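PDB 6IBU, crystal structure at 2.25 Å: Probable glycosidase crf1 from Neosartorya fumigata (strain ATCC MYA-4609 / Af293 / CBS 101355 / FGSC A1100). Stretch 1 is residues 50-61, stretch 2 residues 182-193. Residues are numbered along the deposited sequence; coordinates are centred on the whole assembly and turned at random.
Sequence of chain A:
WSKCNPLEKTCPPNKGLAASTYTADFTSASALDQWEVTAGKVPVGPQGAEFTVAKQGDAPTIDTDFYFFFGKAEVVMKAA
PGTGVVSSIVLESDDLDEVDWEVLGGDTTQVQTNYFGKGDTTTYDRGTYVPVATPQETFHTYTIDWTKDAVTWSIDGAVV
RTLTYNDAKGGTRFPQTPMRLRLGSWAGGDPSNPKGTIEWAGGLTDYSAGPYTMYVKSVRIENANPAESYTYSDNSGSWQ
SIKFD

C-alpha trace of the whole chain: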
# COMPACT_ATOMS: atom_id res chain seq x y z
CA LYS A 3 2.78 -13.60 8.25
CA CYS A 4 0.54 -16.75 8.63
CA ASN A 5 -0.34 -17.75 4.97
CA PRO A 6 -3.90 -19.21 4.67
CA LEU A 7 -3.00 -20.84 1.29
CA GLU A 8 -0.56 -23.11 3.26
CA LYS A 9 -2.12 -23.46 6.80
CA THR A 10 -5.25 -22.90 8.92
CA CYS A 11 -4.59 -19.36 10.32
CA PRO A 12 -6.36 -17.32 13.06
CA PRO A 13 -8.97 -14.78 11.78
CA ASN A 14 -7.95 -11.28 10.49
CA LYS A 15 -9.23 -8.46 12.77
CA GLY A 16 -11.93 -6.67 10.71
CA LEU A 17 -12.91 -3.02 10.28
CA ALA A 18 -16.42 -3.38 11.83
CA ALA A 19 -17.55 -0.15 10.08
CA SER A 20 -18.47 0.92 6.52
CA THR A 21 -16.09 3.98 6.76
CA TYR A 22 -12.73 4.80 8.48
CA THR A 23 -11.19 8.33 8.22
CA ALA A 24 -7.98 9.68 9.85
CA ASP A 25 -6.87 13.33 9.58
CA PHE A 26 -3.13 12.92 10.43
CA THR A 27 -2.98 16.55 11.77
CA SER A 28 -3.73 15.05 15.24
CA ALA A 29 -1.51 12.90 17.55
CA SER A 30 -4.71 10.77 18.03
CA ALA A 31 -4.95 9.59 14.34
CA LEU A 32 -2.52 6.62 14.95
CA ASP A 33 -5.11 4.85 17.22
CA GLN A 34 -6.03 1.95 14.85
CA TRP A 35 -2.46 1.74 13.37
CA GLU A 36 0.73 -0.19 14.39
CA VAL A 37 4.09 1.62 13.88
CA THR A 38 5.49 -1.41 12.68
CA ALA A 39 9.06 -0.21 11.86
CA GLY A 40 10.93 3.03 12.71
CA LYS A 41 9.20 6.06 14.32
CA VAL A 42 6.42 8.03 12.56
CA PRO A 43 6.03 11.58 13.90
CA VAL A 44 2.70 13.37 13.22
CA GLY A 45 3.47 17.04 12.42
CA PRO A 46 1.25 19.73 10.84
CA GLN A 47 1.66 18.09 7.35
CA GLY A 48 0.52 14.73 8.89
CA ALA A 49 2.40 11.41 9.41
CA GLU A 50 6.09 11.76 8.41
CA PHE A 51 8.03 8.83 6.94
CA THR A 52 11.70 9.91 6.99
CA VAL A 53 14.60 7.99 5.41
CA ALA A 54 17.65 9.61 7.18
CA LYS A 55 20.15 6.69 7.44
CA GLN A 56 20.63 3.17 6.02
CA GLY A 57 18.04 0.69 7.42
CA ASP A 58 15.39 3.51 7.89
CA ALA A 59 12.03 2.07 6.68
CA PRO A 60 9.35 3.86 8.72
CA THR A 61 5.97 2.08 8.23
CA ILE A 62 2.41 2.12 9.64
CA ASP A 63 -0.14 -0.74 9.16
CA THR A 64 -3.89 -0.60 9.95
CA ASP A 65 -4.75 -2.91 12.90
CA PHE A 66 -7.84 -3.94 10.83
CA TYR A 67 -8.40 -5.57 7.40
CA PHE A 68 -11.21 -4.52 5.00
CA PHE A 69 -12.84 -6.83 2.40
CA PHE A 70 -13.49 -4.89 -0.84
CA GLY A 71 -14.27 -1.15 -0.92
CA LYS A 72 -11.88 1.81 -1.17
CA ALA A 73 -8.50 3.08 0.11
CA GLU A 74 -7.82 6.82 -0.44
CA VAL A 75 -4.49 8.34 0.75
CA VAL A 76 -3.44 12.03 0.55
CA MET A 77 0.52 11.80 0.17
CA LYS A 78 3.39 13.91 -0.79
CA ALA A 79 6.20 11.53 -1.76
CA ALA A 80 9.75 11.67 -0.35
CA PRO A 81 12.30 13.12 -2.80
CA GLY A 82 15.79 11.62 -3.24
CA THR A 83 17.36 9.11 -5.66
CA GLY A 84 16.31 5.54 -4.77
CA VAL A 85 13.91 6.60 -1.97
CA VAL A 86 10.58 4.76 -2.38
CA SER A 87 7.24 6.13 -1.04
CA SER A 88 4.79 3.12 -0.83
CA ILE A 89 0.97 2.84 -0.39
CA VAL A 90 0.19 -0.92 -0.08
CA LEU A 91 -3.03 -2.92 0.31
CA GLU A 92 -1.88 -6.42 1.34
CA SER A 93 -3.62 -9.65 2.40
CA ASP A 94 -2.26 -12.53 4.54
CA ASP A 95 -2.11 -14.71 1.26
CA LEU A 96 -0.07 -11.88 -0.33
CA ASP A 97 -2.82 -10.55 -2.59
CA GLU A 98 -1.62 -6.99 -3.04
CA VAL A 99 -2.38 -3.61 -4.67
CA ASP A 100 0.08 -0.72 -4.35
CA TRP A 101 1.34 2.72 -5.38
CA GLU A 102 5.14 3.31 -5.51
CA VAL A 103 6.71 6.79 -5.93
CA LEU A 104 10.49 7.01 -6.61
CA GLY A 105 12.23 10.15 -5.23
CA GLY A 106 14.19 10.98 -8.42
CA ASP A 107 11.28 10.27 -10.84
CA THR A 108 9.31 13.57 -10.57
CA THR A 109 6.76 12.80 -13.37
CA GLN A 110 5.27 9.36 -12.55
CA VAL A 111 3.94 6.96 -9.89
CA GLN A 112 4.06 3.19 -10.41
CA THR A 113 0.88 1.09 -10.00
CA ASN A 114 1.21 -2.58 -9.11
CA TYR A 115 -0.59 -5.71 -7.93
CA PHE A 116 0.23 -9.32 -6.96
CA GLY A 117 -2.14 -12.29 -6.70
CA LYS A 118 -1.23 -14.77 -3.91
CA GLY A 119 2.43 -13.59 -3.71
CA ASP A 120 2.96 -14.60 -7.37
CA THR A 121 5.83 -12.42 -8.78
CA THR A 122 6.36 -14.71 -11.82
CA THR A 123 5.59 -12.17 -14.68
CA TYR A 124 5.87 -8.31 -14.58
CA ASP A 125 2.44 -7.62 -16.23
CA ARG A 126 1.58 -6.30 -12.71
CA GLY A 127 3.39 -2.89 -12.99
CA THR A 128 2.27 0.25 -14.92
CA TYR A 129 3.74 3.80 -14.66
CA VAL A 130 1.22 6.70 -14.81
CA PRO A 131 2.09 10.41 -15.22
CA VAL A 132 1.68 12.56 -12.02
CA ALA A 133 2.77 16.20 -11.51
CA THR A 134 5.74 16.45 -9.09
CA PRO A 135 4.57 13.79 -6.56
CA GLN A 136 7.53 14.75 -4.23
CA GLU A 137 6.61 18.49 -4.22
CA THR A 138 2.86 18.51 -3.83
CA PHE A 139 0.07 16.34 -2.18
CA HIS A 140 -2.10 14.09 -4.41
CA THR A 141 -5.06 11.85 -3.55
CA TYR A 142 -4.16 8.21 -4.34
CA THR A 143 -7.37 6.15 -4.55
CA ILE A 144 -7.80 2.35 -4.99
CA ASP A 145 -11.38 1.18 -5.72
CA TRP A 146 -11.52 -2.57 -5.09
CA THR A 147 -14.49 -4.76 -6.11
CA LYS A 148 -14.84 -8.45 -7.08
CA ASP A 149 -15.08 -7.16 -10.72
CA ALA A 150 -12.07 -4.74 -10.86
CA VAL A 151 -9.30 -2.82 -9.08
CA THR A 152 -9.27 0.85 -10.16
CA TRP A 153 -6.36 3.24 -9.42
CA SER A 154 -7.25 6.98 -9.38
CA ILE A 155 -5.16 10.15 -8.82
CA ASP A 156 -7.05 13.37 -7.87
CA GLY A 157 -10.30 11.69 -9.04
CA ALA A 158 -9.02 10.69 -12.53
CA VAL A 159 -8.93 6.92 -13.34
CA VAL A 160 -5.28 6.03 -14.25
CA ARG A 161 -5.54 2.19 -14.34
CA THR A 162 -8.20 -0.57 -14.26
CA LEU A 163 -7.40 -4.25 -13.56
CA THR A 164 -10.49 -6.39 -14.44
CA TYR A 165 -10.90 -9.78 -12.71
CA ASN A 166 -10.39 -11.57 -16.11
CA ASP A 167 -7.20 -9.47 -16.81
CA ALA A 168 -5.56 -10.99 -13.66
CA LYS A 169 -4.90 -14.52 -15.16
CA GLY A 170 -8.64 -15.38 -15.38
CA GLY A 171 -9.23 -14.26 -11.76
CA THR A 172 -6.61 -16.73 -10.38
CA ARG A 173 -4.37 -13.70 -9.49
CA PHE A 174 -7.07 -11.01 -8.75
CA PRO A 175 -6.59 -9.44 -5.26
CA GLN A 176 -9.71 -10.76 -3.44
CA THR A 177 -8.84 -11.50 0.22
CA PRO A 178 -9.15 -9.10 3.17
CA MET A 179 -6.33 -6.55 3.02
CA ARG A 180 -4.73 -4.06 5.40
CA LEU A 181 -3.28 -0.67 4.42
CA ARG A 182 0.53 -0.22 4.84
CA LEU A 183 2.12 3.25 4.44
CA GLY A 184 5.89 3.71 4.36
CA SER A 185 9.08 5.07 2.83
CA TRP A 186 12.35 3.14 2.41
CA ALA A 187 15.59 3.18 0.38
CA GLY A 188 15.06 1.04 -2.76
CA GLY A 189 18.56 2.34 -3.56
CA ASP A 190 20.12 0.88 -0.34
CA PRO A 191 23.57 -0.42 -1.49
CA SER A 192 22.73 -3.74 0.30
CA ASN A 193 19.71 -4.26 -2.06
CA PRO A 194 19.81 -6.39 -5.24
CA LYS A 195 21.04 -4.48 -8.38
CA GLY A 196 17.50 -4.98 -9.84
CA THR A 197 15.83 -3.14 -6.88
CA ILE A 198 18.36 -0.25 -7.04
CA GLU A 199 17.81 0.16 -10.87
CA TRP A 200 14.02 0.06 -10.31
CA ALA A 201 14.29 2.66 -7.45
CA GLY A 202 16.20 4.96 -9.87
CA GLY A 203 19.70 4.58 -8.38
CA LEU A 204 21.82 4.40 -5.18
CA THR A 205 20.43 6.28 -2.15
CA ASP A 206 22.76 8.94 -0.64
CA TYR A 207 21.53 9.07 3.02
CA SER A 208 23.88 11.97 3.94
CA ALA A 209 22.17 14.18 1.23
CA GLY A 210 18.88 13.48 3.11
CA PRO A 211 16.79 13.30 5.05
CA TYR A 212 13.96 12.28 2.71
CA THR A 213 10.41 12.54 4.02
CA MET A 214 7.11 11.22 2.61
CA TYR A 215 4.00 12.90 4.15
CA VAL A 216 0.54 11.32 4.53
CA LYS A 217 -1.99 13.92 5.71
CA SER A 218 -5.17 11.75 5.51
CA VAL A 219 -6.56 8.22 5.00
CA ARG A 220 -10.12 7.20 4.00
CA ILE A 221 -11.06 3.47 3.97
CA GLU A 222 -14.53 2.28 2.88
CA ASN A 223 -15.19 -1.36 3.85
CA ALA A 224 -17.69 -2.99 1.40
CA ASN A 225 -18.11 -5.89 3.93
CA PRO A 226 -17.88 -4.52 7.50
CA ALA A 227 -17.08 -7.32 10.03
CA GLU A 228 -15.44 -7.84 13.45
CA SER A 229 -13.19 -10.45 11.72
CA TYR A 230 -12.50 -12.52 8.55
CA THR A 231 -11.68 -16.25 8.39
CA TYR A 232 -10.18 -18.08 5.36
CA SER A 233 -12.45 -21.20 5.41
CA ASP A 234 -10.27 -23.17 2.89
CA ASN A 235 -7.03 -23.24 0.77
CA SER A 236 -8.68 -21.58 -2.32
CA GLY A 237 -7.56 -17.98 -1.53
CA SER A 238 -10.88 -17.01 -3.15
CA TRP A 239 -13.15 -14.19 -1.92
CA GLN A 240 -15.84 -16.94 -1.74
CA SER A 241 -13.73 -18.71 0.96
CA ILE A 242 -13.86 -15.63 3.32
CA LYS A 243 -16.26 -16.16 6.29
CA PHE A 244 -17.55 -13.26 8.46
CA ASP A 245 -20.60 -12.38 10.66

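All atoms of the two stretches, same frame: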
# COMPACT_ATOMS: atom_id res chain seq x y z
N GLU A 50 4.80 11.51 9.09
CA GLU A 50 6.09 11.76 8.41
C GLU A 50 6.84 10.45 8.34
O GLU A 50 6.99 9.79 9.35
CB GLU A 50 6.90 12.80 9.17
CG GLU A 50 6.13 14.08 9.39
CD GLU A 50 6.92 15.18 10.08
OE1 GLU A 50 8.18 15.07 10.14
OE2 GLU A 50 6.28 16.14 10.55
N PHE A 51 7.26 10.06 7.15
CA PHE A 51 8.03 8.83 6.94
C PHE A 51 9.40 9.26 6.43
O PHE A 51 9.54 9.61 5.23
CB PHE A 51 7.26 7.94 5.97
CG PHE A 51 5.88 7.57 6.42
CD1 PHE A 51 4.82 8.45 6.23
CD2 PHE A 51 5.63 6.34 7.01
CE1 PHE A 51 3.54 8.09 6.62
CE2 PHE A 51 4.35 5.97 7.36
CZ PHE A 51 3.30 6.85 7.16
N THR A 52 10.37 9.35 7.32
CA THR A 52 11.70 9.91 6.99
C THR A 52 12.69 8.78 6.77
O THR A 52 12.82 7.93 7.62
CB THR A 52 12.20 10.86 8.08
OG1 THR A 52 11.23 11.91 8.01
CG2 THR A 52 13.60 11.34 7.81
N VAL A 53 13.37 8.80 5.63
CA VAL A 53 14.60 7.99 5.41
C VAL A 53 15.80 8.91 5.68
O VAL A 53 16.01 9.85 4.88
CB VAL A 53 14.56 7.43 3.99
CG1 VAL A 53 15.85 6.72 3.64
CG2 VAL A 53 13.36 6.51 3.81
N ALA A 54 16.50 8.75 6.81
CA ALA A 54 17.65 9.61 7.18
C ALA A 54 18.95 8.82 7.13
O ALA A 54 19.98 9.43 6.81
CB ALA A 54 17.45 10.22 8.55
N LYS A 55 18.93 7.52 7.44
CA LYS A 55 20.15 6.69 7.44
C LYS A 55 19.79 5.29 6.94
O LYS A 55 18.60 4.94 6.91
CB LYS A 55 20.77 6.65 8.83
CG LYS A 55 19.98 5.86 9.87
CD LYS A 55 20.09 6.47 11.28
CE LYS A 55 19.25 5.78 12.33
NZ LYS A 55 17.85 6.27 12.35
N GLN A 56 20.81 4.52 6.57
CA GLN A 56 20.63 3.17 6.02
C GLN A 56 19.83 2.36 7.05
O GLN A 56 20.06 2.55 8.26
CB GLN A 56 21.98 2.55 5.68
CG GLN A 56 21.86 1.16 5.06
CD GLN A 56 23.20 0.58 4.66
OE1 GLN A 56 24.24 0.93 5.19
NE2 GLN A 56 23.17 -0.34 3.71
N GLY A 57 18.91 1.52 6.57
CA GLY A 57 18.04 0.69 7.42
C GLY A 57 16.76 1.41 7.83
O GLY A 57 15.88 0.70 8.34
N ASP A 58 16.62 2.72 7.58
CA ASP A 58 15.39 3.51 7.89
C ASP A 58 14.28 3.12 6.92
O ASP A 58 14.43 3.34 5.71
CB ASP A 58 15.59 5.02 7.80
CG ASP A 58 16.11 5.65 9.07
OD1 ASP A 58 16.47 4.87 10.00
OD2 ASP A 58 16.16 6.91 9.14
N ALA A 59 13.21 2.54 7.45
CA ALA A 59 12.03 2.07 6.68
C ALA A 59 10.80 2.31 7.54
O ALA A 59 10.07 1.38 7.90
CB ALA A 59 12.22 0.63 6.32
N PRO A 60 10.52 3.56 7.92
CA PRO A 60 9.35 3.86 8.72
C PRO A 60 8.05 3.41 8.02
O PRO A 60 7.88 3.69 6.86
CB PRO A 60 9.37 5.39 8.87
CG PRO A 60 10.25 5.85 7.72
CD PRO A 60 11.28 4.76 7.55
N THR A 61 7.20 2.71 8.76
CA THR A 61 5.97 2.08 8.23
C THR A 61 4.85 2.16 9.26
O THR A 61 5.14 2.04 10.44
CB THR A 61 6.21 0.60 7.89
OG1 THR A 61 7.45 0.48 7.20
CG2 THR A 61 5.13 0.04 7.00
N ARG A 182 -0.84 -0.49 4.34
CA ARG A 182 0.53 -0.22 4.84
C ARG A 182 1.00 1.08 4.21
O ARG A 182 0.84 1.26 2.98
CB ARG A 182 1.47 -1.40 4.53
CG ARG A 182 0.77 -2.75 4.62
CD ARG A 182 1.64 -3.99 4.81
NE ARG A 182 2.77 -3.73 5.70
CZ ARG A 182 3.92 -4.38 5.68
NH1 ARG A 182 4.12 -5.36 4.81
NH2 ARG A 182 4.88 -4.03 6.52
N LEU A 183 1.51 2.02 4.99
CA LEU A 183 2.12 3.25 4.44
C LEU A 183 3.58 3.25 4.87
O LEU A 183 3.84 2.97 6.04
CB LEU A 183 1.39 4.47 4.98
CG LEU A 183 -0.07 4.56 4.59
CD1 LEU A 183 -0.77 5.63 5.41
CD2 LEU A 183 -0.20 4.83 3.10
N GLY A 184 4.47 3.63 3.97
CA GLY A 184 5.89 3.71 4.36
C GLY A 184 6.78 4.26 3.28
O GLY A 184 6.40 4.28 2.10
N SER A 185 7.96 4.66 3.70
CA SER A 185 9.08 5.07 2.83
C SER A 185 10.26 4.19 3.20
O SER A 185 10.30 3.71 4.32
CB SER A 185 9.38 6.53 2.97
OG SER A 185 9.81 6.81 4.31
N TRP A 186 11.17 4.00 2.25
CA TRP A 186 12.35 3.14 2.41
C TRP A 186 13.32 3.41 1.26
O TRP A 186 12.91 3.98 0.26
CB TRP A 186 11.94 1.67 2.43
CG TRP A 186 11.07 1.25 1.29
CD1 TRP A 186 9.76 1.55 1.11
CD2 TRP A 186 11.44 0.39 0.20
NE1 TRP A 186 9.28 0.95 -0.02
CE2 TRP A 186 10.28 0.22 -0.59
CE3 TRP A 186 12.62 -0.27 -0.17
CZ2 TRP A 186 10.28 -0.55 -1.75
CZ3 TRP A 186 12.62 -1.04 -1.31
CH2 TRP A 186 11.46 -1.18 -2.08
N ALA A 187 14.56 2.98 1.41
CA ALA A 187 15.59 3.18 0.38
C ALA A 187 15.60 1.97 -0.54
O ALA A 187 16.21 0.99 -0.19
CB ALA A 187 16.93 3.40 1.03
N GLY A 188 14.92 2.05 -1.69
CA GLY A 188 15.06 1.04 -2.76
C GLY A 188 16.49 1.01 -3.23
O GLY A 188 16.96 -0.04 -3.65
N GLY A 189 17.17 2.15 -3.13
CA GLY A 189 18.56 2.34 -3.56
C GLY A 189 19.57 2.10 -2.44
O GLY A 189 20.67 2.62 -2.56
N ASP A 190 19.19 1.39 -1.38
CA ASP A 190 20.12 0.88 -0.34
C ASP A 190 21.20 0.07 -1.05
O ASP A 190 20.87 -0.81 -1.83
CB ASP A 190 19.34 0.02 0.65
CG ASP A 190 20.11 -0.41 1.89
OD1 ASP A 190 21.26 -0.85 1.73
OD2 ASP A 190 19.50 -0.35 3.01
N PRO A 191 22.51 0.35 -0.84
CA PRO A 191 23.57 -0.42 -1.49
C PRO A 191 23.48 -1.94 -1.23
O PRO A 191 23.87 -2.72 -2.07
CB PRO A 191 24.86 0.13 -0.87
CG PRO A 191 24.50 1.50 -0.37
CD PRO A 191 23.03 1.43 -0.00
N SER A 192 22.91 -2.32 -0.09
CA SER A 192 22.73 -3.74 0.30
C SER A 192 21.59 -4.40 -0.49
O SER A 192 21.41 -5.61 -0.33
CB SER A 192 22.52 -3.86 1.78
OG SER A 192 21.14 -3.91 2.09
N ASN A 193 20.84 -3.67 -1.30
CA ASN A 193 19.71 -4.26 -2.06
C ASN A 193 20.23 -4.92 -3.33
O ASN A 193 21.30 -4.56 -3.82
CB ASN A 193 18.64 -3.22 -2.39
CG ASN A 193 17.84 -2.77 -1.19
OD1 ASN A 193 17.94 -3.34 -0.11
ND2 ASN A 193 17.06 -1.72 -1.38
O HOH W 1 18.17 1.60 3.90
O HOH W 2 15.31 1.69 3.95
O HOH W 3 8.83 1.22 4.62

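Stretch 1 doubles back on itself, so that it meets stretch 2 in two ways. Strand 50-53 runs nearly parallel to strand 182-187, with 17° between their directions and a closest approach of 6.4 Å between their axes. After the type II turn from Lys 55 to Asp 58 the chain returns, and Thr 61 pairs with Gly 184 as an antiparallel, non-hydrogen-bonded bridge, CA to CA 4.2 Å. The absence of a side chain at Gly 184 matters here, because a CB would lie 2.9 Å from Pro 60 O and 3.2 Å from Thr 61 OG1.

Backbone bonding along the returning segment is modest. Ser 185 N gives a weak hydrogen bond to Pro 60 O (3.3 Å), and two CA-H...O contacts supplement it, Thr 61 CA to Leu 183 O at 3.2 Å and Ala 59 CA to Ser 185 O at 3.4 Å. In strand 50-53 the link to stretch 2 comes instead from a side chain: Ser 185 OG donates a weak hydrogen bond to Phe 51 O (3.0 Å).

Apolar packing fills the space between the strands. Phe 51 and Val 53 point toward stretch 2, whereas the intervening Thr 52 points away, as strand alternation requires. The Phe 51 ring lies obliquely against the backbone of Leu 183 and Gly 184, and its CZ is 3.8 Å from Leu 183 CB. Val 53 CG2 approaches Ser 185 OG at 3.6 Å, while its CG1 is 4.4 Å from Ala 187 CB. On the returning segment, Ala 59 CB meets Trp 186 CB at 4.0 Å.

Polar side chains join the two turn regions. Gln 56 extends with chi1 and chi2 both t, and its NE2 donates to Asp 190 OD1 at 2.8 Å, an amide-to-carboxylate hydrogen bond. The same oxygen accepts from Ser 192 N (2.9 Å from Asp 190 OD1), within the type I turn from Asp 190 to Asn 193.

Three waters bridge the stretches where direct bonds are lacking. One accepts from Gly 57 N (2.8 Å from the water O) and donates to Asp 190 OD2 (2.5 Å from that O). A second donates to Asp 58 O and accepts from Ala 187 N, joining backbone groups 4.3 Å apart. The third donates to both Thr 61 OG1 and Ser 185 O.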